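Local coordinates for protein DegQ (Legionella fallonii, PDB 3PV2) that acts as a self-compartmentizing HtrA-family protease, probably also a chaperone, that forms large 12-meric assemblies, at residues 91-96 with 128-133. Sequence-based numbering, arbitrary orientation.
Sequences IITNDH and AVLKID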
loop_
_atom_site.group_PDB
_atom_site.type_symbol
_atom_site.label_atom_id
_atom_site.label_comp_id
_atom_site.label_asym_id
_atom_site.label_seq_id
_atom_site.Cartn_x
_atom_site.Cartn_y
_atom_site.Cartn_z
ATOM N N ILE B 91 -49.354 -23.325 -0.472
ATOM C CA ILE B 91 -48.240 -23.138 -1.344
ATOM C C ILE B 91 -46.976 -23.448 -0.594
ATOM O O ILE B 91 -46.793 -22.985 0.542
ATOM C CB ILE B 91 -48.146 -21.671 -1.706
ATOM C CG1 ILE B 91 -49.271 -21.279 -2.645
ATOM C CG2 ILE B 91 -46.787 -21.382 -2.332
ATOM C CD1 ILE B 91 -49.277 -19.750 -3.062
ATOM N N ILE B 92 -46.088 -24.220 -1.201
ATOM C CA ILE B 92 -44.816 -24.526 -0.554
ATOM C C ILE B 92 -43.740 -23.656 -1.163
ATOM O O ILE B 92 -43.682 -23.472 -2.375
ATOM C CB ILE B 92 -44.394 -26.018 -0.756
ATOM C CG1 ILE B 92 -45.355 -26.955 -0.057
ATOM C CG2 ILE B 92 -43.074 -26.297 -0.141
ATOM C CD1 ILE B 92 -45.571 -26.703 1.367
ATOM N N THR B 93 -42.828 -23.194 -0.346
ATOM C CA THR B 93 -41.663 -22.545 -0.880
ATOM C C THR B 93 -40.498 -22.817 0.023
ATOM O O THR B 93 -40.620 -23.625 0.945
ATOM C CB THR B 93 -41.912 -21.059 -1.083
ATOM O OG1 THR B 93 -40.796 -20.519 -1.829
ATOM C CG2 THR B 93 -42.121 -20.306 0.294
ATOM N N ASN B 94 -39.333 -22.211 -0.211
ATOM C CA ASN B 94 -38.246 -22.400 0.756
ATOM C C ASN B 94 -38.353 -21.481 1.937
ATOM O O ASN B 94 -38.783 -20.343 1.799
ATOM C CB ASN B 94 -36.949 -22.064 0.127
ATOM C CG ASN B 94 -36.582 -23.009 -1.003
ATOM O OD1 ASN B 94 -36.614 -24.254 -0.847
ATOM N ND2 ASN B 94 -36.150 -22.443 -2.111
ATOM N N ASP B 95 -37.873 -21.906 3.099
ATOM C CA ASP B 95 -37.790 -20.963 4.235
ATOM C C ASP B 95 -36.886 -19.762 3.941
ATOM O O ASP B 95 -37.218 -18.632 4.301
ATOM C CB ASP B 95 -37.357 -21.678 5.542
ATOM C CG ASP B 95 -37.702 -20.880 6.801
ATOM O OD1 ASP B 95 -36.771 -20.603 7.572
ATOM O OD2 ASP B 95 -38.897 -20.528 7.037
ATOM N N HIS B 96 -35.729 -19.996 3.314
ATOM C CA HIS B 96 -34.812 -18.884 3.019
ATOM C C HIS B 96 -35.441 -17.832 2.110
ATOM O O HIS B 96 -35.089 -16.675 2.213
ATOM C CB HIS B 96 -33.464 -19.350 2.494
ATOM C CG HIS B 96 -33.453 -19.718 1.042
ATOM N ND1 HIS B 96 -33.416 -21.020 0.617
ATOM C CD2 HIS B 96 -33.408 -18.957 -0.082
ATOM C CE1 HIS B 96 -33.383 -21.050 -0.707
ATOM N NE2 HIS B 96 -33.395 -19.807 -1.154
ATOM N N ALA B 128 -41.260 -23.797 3.808
ATOM C CA ALA B 128 -42.236 -22.898 4.407
ATOM C C ALA B 128 -43.535 -23.112 3.700
ATOM O O ALA B 128 -43.551 -23.452 2.542
ATOM C CB ALA B 128 -41.811 -21.496 4.279
ATOM N N VAL B 129 -44.620 -22.956 4.442
ATOM C CA VAL B 129 -45.961 -23.103 3.947
ATOM C C VAL B 129 -46.623 -21.733 4.024
ATOM O O VAL B 129 -46.511 -21.010 5.054
ATOM C CB VAL B 129 -46.725 -24.078 4.814
ATOM C CG1 VAL B 129 -48.102 -24.341 4.267
ATOM C CG2 VAL B 129 -45.919 -25.379 5.038
ATOM N N LEU B 130 -47.286 -21.395 2.921
ATOM C CA LEU B 130 -47.975 -20.136 2.741
ATOM C C LEU B 130 -49.416 -20.470 2.366
ATOM O O LEU B 130 -49.696 -21.525 1.734
ATOM C CB LEU B 130 -47.390 -19.335 1.562
ATOM C CG LEU B 130 -45.892 -18.967 1.539
ATOM C CD1 LEU B 130 -45.568 -18.145 0.270
ATOM C CD2 LEU B 130 -45.466 -18.246 2.779
ATOM N N LYS B 131 -50.303 -19.533 2.660
ATOM C CA LYS B 131 -51.671 -19.662 2.273
ATOM C C LYS B 131 -52.176 -18.384 1.586
ATOM O O LYS B 131 -51.859 -17.268 1.995
ATOM C CB LYS B 131 -52.494 -19.986 3.506
ATOM C CG LYS B 131 -53.946 -19.724 3.338
ATOM C CD LYS B 131 -54.821 -20.921 3.674
ATOM C CE LYS B 131 -56.313 -20.569 3.336
ATOM N NZ LYS B 131 -57.256 -21.539 3.918
ATOM N N ILE B 132 -52.969 -18.575 0.549
ATOM C CA ILE B 132 -53.551 -17.485 -0.230
ATOM C C ILE B 132 -55.037 -17.798 -0.256
ATOM O O ILE B 132 -55.422 -18.962 -0.146
ATOM C CB ILE B 132 -52.987 -17.381 -1.670
ATOM C CG1 ILE B 132 -53.090 -18.728 -2.397
ATOM C CG2 ILE B 132 -51.553 -16.910 -1.654
ATOM C CD1 ILE B 132 -52.791 -18.654 -3.915
ATOM N N ASP B 133 -55.874 -16.782 -0.313
ATOM C CA ASP B 133 -57.300 -17.040 -0.375
ATOM C C ASP B 133 -57.654 -16.805 -1.795
ATOM O O ASP B 133 -57.847 -15.646 -2.176
ATOM C CB ASP B 133 -58.122 -16.072 0.481
ATOM C CG ASP B 133 -57.625 -15.960 1.924
ATOM O OD1 ASP B 133 -57.189 -16.973 2.568
ATOM O OD2 ASP B 133 -57.692 -14.817 2.430
#
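Ile91 pairs with Leu130, and Thr93 with Ala128, where two antiparallel strands meet in the first six-stranded barrel of the trypsin fold. Both are hydrogen-bonded pairs, and Ile92 with Val129 is the non-hydrogen-bonded pair between them. The bond from Thr93 N to Ala128 O (3.0 Å) is nearly straight, 169° at the hydrogen. Ile91, Thr93, Ala128 and Leu130 share the inner face. There Ile91 CB lies 4.1 Å from Leu130 CB. The Thr93 methyl meets Leu130 at an oblique angle, CG2 to CD1 4.1 Å. OG1 of Thr93, anti to its own backbone N (chi1 -170°), hydrogen-bonds to Ser80 O. Farther along, Ile91 and Ile132 cross at about a right angle, CD1 to CD1 3.8 Å, and both touch Val106. On the other face, Ile92 CD1 meets Val129 CG2 at 3.9 Å, and both side chains pack on helix 239-252. His96 follows the first strand, and Asp126 lies just before the second segment. His96 ND1 is hydrogen-bonded to Asp126 OD2, and His96 also touches Ser205, consistent with the catalytic triad of this family. Asp95 forms a salt bridge with Arg99 through OD1, while its OD2 lies 4.1 Å from the Ala128 methyl, CB.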